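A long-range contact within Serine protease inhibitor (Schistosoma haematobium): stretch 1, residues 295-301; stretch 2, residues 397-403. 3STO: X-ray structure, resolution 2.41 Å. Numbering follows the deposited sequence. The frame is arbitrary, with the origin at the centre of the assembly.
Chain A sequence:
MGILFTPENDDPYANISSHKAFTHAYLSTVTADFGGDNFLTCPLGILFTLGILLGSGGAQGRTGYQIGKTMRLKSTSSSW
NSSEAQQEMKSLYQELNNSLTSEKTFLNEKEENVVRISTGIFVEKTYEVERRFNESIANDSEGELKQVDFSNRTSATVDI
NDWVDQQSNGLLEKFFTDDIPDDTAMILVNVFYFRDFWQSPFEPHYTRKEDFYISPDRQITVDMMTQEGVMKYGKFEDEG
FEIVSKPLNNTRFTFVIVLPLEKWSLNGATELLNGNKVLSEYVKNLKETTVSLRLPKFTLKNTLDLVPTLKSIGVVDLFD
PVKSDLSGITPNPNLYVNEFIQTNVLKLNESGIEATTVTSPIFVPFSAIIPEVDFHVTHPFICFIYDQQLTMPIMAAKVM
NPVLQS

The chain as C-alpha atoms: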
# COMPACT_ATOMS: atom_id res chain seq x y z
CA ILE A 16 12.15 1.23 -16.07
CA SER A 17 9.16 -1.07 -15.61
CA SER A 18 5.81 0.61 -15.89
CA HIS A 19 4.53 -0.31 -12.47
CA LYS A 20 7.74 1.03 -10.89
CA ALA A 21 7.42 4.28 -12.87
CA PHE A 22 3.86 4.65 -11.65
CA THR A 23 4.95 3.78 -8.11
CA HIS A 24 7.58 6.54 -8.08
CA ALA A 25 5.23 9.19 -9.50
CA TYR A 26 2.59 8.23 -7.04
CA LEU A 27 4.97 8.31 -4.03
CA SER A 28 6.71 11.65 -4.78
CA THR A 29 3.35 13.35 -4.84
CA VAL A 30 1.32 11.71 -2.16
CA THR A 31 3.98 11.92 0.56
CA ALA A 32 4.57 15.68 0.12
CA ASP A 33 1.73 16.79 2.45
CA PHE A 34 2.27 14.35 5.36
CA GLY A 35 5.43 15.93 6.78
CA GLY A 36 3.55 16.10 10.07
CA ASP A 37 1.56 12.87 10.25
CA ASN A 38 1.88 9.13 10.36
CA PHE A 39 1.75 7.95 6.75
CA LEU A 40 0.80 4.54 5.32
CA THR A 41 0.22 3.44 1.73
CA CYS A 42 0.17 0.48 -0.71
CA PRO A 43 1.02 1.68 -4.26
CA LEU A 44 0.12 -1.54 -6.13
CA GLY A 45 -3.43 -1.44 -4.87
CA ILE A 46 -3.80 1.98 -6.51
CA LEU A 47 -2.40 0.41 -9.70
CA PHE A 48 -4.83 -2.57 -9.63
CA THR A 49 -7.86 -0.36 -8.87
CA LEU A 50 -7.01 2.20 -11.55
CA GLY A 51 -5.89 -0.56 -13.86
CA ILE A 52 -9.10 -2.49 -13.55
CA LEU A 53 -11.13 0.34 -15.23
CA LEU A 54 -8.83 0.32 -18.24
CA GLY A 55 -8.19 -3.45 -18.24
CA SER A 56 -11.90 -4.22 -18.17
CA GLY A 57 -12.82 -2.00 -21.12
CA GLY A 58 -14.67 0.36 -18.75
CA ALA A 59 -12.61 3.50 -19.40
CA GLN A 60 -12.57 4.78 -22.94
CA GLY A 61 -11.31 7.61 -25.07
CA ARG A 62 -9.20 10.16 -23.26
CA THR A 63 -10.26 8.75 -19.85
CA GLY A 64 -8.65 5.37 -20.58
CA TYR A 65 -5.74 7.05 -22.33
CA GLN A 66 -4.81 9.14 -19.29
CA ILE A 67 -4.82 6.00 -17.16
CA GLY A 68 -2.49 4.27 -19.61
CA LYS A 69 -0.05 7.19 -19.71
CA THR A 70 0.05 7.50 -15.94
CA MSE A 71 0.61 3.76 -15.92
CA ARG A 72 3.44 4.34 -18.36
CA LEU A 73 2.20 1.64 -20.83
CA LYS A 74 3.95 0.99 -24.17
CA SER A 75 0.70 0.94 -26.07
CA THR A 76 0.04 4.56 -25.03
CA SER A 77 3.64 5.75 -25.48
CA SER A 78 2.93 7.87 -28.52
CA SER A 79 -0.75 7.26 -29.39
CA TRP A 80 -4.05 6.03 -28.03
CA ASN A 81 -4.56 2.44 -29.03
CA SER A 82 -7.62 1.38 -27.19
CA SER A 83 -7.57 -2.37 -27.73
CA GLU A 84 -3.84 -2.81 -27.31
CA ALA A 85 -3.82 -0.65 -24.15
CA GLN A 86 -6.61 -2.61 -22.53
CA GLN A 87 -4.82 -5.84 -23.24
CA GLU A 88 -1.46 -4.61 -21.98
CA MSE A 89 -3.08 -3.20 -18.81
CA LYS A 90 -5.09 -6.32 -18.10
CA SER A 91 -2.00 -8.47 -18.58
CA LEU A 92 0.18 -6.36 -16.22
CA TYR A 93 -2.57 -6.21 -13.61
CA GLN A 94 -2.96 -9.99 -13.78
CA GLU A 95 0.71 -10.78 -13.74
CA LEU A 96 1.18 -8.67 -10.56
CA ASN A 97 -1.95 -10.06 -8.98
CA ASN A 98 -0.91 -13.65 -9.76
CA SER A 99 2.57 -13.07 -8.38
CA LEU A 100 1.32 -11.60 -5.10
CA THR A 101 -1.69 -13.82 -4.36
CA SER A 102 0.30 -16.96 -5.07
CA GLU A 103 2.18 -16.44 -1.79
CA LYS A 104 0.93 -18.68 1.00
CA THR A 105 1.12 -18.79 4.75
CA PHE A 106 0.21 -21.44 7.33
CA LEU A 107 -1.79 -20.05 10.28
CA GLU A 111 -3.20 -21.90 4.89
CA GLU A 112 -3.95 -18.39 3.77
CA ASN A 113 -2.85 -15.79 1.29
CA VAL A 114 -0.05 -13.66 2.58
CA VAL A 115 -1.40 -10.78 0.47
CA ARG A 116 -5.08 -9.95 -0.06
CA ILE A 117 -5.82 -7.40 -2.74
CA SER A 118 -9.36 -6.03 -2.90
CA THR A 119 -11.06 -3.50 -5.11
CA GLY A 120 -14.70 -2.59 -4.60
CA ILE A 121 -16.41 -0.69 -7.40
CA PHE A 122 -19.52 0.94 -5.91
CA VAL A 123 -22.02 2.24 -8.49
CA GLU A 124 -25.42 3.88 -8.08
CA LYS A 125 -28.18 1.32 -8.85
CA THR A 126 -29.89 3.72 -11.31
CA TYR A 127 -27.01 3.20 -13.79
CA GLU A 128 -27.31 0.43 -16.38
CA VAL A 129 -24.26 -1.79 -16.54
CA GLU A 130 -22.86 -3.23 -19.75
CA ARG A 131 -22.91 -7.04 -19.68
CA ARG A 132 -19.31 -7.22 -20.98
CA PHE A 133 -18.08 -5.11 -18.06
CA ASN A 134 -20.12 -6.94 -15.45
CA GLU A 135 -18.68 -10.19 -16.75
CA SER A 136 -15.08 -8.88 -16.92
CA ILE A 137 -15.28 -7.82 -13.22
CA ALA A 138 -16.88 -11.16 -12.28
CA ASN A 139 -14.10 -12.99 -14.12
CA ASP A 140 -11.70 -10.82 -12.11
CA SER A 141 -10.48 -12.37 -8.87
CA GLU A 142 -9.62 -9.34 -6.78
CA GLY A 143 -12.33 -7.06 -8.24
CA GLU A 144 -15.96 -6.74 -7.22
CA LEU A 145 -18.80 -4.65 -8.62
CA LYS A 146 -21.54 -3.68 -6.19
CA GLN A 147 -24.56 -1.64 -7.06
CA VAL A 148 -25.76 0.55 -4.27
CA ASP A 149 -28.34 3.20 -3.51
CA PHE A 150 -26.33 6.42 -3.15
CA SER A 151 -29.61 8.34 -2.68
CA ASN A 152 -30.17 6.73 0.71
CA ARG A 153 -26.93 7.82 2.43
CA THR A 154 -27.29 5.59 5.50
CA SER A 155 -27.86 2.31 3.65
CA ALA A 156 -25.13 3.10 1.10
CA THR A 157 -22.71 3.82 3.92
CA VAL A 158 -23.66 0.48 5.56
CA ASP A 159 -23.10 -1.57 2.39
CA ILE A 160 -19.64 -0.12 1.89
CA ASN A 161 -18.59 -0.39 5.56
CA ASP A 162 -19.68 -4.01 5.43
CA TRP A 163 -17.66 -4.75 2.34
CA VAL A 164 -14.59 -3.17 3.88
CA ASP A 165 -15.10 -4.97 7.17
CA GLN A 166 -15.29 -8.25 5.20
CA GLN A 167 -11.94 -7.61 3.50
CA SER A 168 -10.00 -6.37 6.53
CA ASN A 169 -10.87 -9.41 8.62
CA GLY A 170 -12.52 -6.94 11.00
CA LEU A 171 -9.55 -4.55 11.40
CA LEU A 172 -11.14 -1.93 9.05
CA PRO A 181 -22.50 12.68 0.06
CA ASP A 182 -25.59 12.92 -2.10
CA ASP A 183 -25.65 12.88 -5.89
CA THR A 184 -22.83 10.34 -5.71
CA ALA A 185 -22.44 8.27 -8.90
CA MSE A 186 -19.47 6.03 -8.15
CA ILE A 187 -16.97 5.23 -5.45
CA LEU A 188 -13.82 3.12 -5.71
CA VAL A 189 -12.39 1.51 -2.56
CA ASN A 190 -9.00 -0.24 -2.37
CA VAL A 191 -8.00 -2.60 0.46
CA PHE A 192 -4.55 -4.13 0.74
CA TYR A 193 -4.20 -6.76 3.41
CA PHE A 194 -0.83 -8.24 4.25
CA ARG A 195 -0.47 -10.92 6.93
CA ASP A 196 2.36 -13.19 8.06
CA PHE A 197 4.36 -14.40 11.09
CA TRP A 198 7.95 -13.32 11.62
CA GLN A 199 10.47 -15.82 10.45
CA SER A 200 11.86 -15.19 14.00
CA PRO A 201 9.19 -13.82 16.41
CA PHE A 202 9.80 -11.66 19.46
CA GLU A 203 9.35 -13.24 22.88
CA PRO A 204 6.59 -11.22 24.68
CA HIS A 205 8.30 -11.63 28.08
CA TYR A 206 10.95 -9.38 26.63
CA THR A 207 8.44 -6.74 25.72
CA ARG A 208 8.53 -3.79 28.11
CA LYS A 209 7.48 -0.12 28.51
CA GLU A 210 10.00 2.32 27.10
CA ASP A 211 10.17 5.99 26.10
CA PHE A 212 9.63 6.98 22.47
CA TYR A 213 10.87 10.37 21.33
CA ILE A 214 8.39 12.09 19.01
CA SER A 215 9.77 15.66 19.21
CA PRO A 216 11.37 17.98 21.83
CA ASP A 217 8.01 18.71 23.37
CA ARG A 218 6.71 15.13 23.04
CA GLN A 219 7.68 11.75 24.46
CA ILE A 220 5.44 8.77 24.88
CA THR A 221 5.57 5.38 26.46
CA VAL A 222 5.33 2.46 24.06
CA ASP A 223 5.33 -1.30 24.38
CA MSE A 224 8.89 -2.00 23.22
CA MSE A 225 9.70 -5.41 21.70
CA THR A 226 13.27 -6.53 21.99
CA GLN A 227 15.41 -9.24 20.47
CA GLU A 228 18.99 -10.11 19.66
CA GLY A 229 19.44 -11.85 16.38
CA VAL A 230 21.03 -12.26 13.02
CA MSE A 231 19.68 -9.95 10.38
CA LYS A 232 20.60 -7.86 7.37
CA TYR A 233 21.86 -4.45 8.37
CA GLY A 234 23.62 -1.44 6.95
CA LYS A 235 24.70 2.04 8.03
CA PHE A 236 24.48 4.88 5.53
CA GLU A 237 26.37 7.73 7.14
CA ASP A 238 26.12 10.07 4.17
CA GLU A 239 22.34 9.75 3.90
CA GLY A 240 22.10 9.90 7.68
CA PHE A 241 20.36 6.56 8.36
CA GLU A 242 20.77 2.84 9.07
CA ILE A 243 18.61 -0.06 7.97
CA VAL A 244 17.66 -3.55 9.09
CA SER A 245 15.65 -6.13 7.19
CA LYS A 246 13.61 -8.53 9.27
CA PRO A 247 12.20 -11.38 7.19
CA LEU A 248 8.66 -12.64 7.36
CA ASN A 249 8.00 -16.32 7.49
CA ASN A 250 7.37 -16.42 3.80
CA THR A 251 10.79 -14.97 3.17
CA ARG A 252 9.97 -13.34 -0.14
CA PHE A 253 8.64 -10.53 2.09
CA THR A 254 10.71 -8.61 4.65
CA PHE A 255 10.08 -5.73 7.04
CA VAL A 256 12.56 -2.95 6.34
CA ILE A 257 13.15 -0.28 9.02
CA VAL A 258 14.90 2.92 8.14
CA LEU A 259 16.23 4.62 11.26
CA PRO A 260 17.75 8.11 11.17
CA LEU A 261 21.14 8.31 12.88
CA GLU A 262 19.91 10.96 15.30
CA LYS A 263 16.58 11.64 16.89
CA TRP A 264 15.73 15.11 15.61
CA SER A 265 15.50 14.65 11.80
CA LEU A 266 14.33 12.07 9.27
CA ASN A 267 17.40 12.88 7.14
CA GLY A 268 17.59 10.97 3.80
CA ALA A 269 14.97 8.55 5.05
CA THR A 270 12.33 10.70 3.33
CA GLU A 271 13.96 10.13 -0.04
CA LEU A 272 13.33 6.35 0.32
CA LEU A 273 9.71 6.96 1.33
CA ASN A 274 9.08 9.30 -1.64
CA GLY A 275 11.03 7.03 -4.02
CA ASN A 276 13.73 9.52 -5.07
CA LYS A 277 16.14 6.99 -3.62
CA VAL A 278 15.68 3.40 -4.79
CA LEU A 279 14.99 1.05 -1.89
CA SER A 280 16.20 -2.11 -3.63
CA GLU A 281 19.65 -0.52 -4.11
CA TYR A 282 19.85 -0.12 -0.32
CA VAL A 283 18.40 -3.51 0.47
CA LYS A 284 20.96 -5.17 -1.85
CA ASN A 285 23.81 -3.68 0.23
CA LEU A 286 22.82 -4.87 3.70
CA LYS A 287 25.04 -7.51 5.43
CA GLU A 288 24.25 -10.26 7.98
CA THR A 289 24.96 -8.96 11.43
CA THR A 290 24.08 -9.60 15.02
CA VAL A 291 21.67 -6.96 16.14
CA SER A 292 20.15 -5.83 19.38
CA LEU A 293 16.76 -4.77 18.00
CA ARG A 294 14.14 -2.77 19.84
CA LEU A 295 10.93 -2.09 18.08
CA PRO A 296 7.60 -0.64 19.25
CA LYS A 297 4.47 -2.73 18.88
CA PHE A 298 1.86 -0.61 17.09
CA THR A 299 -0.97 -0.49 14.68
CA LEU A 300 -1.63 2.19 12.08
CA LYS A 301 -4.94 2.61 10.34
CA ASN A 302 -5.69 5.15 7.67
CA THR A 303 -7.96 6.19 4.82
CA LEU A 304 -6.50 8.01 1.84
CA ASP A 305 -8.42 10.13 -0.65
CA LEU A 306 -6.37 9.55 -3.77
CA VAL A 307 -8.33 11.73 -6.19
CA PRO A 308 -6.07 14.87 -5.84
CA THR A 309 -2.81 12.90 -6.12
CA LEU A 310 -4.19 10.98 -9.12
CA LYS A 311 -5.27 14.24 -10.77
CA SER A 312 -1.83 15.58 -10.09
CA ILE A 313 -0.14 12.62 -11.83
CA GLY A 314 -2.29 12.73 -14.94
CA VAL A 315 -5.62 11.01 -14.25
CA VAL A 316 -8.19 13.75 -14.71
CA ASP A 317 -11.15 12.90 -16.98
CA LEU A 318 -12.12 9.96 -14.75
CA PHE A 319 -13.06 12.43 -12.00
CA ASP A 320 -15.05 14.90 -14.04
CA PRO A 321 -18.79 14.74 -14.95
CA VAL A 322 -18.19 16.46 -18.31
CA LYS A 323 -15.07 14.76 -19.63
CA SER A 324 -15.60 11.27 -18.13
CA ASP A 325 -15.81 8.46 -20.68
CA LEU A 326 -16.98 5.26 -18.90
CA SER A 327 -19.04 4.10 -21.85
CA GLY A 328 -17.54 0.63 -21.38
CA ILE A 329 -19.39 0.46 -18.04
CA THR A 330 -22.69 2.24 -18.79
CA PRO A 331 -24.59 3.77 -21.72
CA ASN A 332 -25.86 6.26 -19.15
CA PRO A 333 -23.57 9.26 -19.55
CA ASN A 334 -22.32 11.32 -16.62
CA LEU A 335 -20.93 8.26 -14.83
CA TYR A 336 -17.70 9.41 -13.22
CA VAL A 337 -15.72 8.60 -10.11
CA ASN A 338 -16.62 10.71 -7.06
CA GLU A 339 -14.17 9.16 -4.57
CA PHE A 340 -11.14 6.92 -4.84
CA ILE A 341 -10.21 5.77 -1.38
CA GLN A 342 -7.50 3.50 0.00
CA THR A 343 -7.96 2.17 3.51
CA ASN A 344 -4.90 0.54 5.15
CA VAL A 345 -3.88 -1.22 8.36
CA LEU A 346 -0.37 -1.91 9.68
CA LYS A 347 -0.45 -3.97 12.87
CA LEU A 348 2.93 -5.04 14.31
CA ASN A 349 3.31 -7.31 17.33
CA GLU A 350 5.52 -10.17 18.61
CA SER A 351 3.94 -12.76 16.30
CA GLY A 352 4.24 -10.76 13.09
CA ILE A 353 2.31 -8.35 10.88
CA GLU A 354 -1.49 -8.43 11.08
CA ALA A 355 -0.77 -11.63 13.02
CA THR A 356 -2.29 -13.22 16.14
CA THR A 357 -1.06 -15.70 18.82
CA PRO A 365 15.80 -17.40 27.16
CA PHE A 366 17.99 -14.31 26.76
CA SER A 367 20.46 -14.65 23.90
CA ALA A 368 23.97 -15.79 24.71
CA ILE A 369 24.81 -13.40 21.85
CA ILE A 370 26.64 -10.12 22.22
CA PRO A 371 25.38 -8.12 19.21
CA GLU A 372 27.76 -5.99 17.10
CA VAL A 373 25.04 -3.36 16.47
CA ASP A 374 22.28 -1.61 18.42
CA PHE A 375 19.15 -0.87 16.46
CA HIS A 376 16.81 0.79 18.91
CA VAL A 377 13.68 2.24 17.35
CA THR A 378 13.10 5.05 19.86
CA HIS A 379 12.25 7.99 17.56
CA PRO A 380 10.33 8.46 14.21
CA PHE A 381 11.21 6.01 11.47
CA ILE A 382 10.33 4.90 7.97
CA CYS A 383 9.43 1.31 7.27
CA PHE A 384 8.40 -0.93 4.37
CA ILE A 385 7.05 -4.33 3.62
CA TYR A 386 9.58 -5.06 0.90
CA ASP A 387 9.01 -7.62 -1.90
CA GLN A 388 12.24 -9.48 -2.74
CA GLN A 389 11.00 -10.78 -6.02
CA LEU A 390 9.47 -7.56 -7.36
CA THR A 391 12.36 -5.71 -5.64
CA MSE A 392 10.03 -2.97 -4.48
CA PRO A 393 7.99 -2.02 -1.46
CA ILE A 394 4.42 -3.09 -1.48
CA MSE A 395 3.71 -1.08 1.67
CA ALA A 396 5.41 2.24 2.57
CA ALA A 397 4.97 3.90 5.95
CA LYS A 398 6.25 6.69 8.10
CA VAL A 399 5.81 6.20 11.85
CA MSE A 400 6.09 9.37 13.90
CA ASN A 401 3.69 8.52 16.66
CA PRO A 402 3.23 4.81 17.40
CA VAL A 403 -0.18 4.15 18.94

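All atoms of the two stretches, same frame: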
# COMPACT_ATOMS: atom_id res chain seq x y z
N LEU A 295 11.92 -2.47 19.05
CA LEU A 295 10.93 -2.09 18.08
C LEU A 295 9.60 -1.98 18.81
O LEU A 295 9.15 -2.93 19.44
CB LEU A 295 10.87 -3.15 16.95
CG LEU A 295 9.90 -2.95 15.77
CD1 LEU A 295 10.28 -1.68 14.98
CD2 LEU A 295 9.80 -4.17 14.82
N PRO A 296 8.95 -0.82 18.69
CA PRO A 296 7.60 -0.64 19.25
C PRO A 296 6.56 -1.61 18.62
O PRO A 296 6.59 -1.91 17.42
CB PRO A 296 7.27 0.82 18.88
CG PRO A 296 8.55 1.43 18.47
CD PRO A 296 9.39 0.36 17.92
N LYS A 297 5.63 -2.09 19.43
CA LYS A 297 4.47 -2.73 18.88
C LYS A 297 3.44 -1.63 18.62
O LYS A 297 3.26 -0.74 19.43
CB LYS A 297 3.94 -3.83 19.79
CG LYS A 297 3.23 -3.35 20.97
CD LYS A 297 2.97 -4.52 21.91
CE LYS A 297 2.34 -5.69 21.19
NZ LYS A 297 1.83 -6.72 22.16
N PHE A 298 2.81 -1.65 17.46
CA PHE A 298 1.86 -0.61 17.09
C PHE A 298 0.91 -1.07 16.02
O PHE A 298 1.11 -2.11 15.34
CB PHE A 298 2.59 0.65 16.60
CG PHE A 298 3.41 0.44 15.36
CD1 PHE A 298 4.69 -0.08 15.44
CD2 PHE A 298 2.90 0.74 14.12
CE1 PHE A 298 5.45 -0.28 14.29
CE2 PHE A 298 3.65 0.53 12.95
CZ PHE A 298 4.92 0.02 13.04
N THR A 299 -0.15 -0.30 15.86
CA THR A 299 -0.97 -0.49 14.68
C THR A 299 -1.42 0.82 14.10
O THR A 299 -2.03 1.63 14.80
CB THR A 299 -2.12 -1.50 14.92
OG1 THR A 299 -3.32 -1.01 14.30
CG2 THR A 299 -2.35 -1.75 16.37
N LEU A 300 -1.09 1.04 12.83
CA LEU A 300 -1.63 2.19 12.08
C LEU A 300 -2.81 1.80 11.23
O LEU A 300 -2.78 0.79 10.50
CB LEU A 300 -0.62 2.83 11.12
CG LEU A 300 0.79 3.18 11.51
CD1 LEU A 300 1.38 4.00 10.37
CD2 LEU A 300 0.84 3.92 12.84
N LYS A 301 -3.83 2.64 11.30
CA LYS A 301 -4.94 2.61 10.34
C LYS A 301 -5.01 3.94 9.59
O LYS A 301 -4.66 4.98 10.11
CB LYS A 301 -6.24 2.35 11.08
CG LYS A 301 -6.23 0.97 11.57
CD LYS A 301 -7.43 0.60 12.42
CE LYS A 301 -7.05 -0.68 13.19
NZ LYS A 301 -8.20 -1.34 13.98
N ALA A 397 5.50 3.32 4.74
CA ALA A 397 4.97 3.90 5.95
C ALA A 397 5.98 4.82 6.61
O ALA A 397 7.18 4.57 6.61
CB ALA A 397 4.54 2.81 6.94
N LYS A 398 5.47 5.89 7.19
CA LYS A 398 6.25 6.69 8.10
C LYS A 398 5.57 6.65 9.49
O LYS A 398 4.37 6.94 9.63
CB LYS A 398 6.39 8.12 7.59
CG LYS A 398 7.12 9.03 8.57
CD LYS A 398 7.27 10.44 8.04
CE LYS A 398 5.93 11.15 7.97
NZ LYS A 398 6.13 12.62 8.02
N VAL A 399 6.34 6.28 10.50
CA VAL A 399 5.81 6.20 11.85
C VAL A 399 6.43 7.26 12.76
O VAL A 399 7.59 7.16 13.18
CB VAL A 399 5.98 4.79 12.45
CG1 VAL A 399 5.28 4.72 13.77
CG2 VAL A 399 5.43 3.72 11.48
N MSE A 400 5.64 8.29 13.04
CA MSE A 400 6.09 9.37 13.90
C MSE A 400 5.58 9.21 15.32
O MSE A 400 6.24 9.58 16.29
CB MSE A 400 5.57 10.70 13.36
CG MSE A 400 6.49 11.32 12.35
SE MSE A 400 5.82 13.06 11.77
CE MSE A 400 7.29 13.47 10.55
N ASN A 401 4.39 8.64 15.43
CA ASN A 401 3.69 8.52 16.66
C ASN A 401 3.06 7.14 16.70
O ASN A 401 1.94 6.96 16.20
CB ASN A 401 2.60 9.59 16.75
CG ASN A 401 2.04 9.77 18.17
OD1 ASN A 401 2.19 8.90 19.04
ND2 ASN A 401 1.41 10.90 18.40
N PRO A 402 3.78 6.17 17.28
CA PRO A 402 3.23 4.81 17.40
C PRO A 402 2.08 4.81 18.40
O PRO A 402 2.18 5.42 19.45
CB PRO A 402 4.40 3.97 17.93
CG PRO A 402 5.55 4.96 18.20
CD PRO A 402 5.04 6.36 18.02
N VAL A 403 0.98 4.18 18.05
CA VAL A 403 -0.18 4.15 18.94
C VAL A 403 -1.12 3.05 18.46
O VAL A 403 -0.64 2.02 17.97
CB VAL A 403 -0.89 5.54 19.11
CG1 VAL A 403 -0.22 6.35 20.22
CG2 VAL A 403 -0.90 6.33 17.80

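A single backbone hydrogen bond ties these stretches, although both contain strand: Thr299 N donates to Val403 O at 3.2 Å, nearly straight at 173°. The strands 298-301 and 397-399 do not pair; their axes come no closer than 9.8 Å and their directions differ by 124°, so side chains fill the space between them.

Phe298 is the centrepiece. Its CA-to-CB bond points toward the other stretch, and with chi1 at 62° (p) the ring reaches Val399, CE2 lying 3.9 Å from Val399 CG2. Nearer the backbone, Phe298 CB rests 4.0 Å from Pro402 CB. One large aromatic side chain thus meets both the end of the strand and the loop beyond it. Leu300 starts sideways, but its m,t rotamer brings CD1 to 4.2 Å from Val399 CG2, so this one methyl of Val399 touches both Phe298 and Leu300. Val399, compact and branched, suits that buried position.

Pro296 extends the apolar patch, its CB 4.4 Å from Pro402 CB. Two prolines suit this place: each offers a compact hydrocarbon ring and no backbone N-H needing a partner. Lys297 and Lys398 direct CB away, and their amino groups are hydrogen-bonded elsewhere in the structure. The contact is small, burying 324 Å² in all.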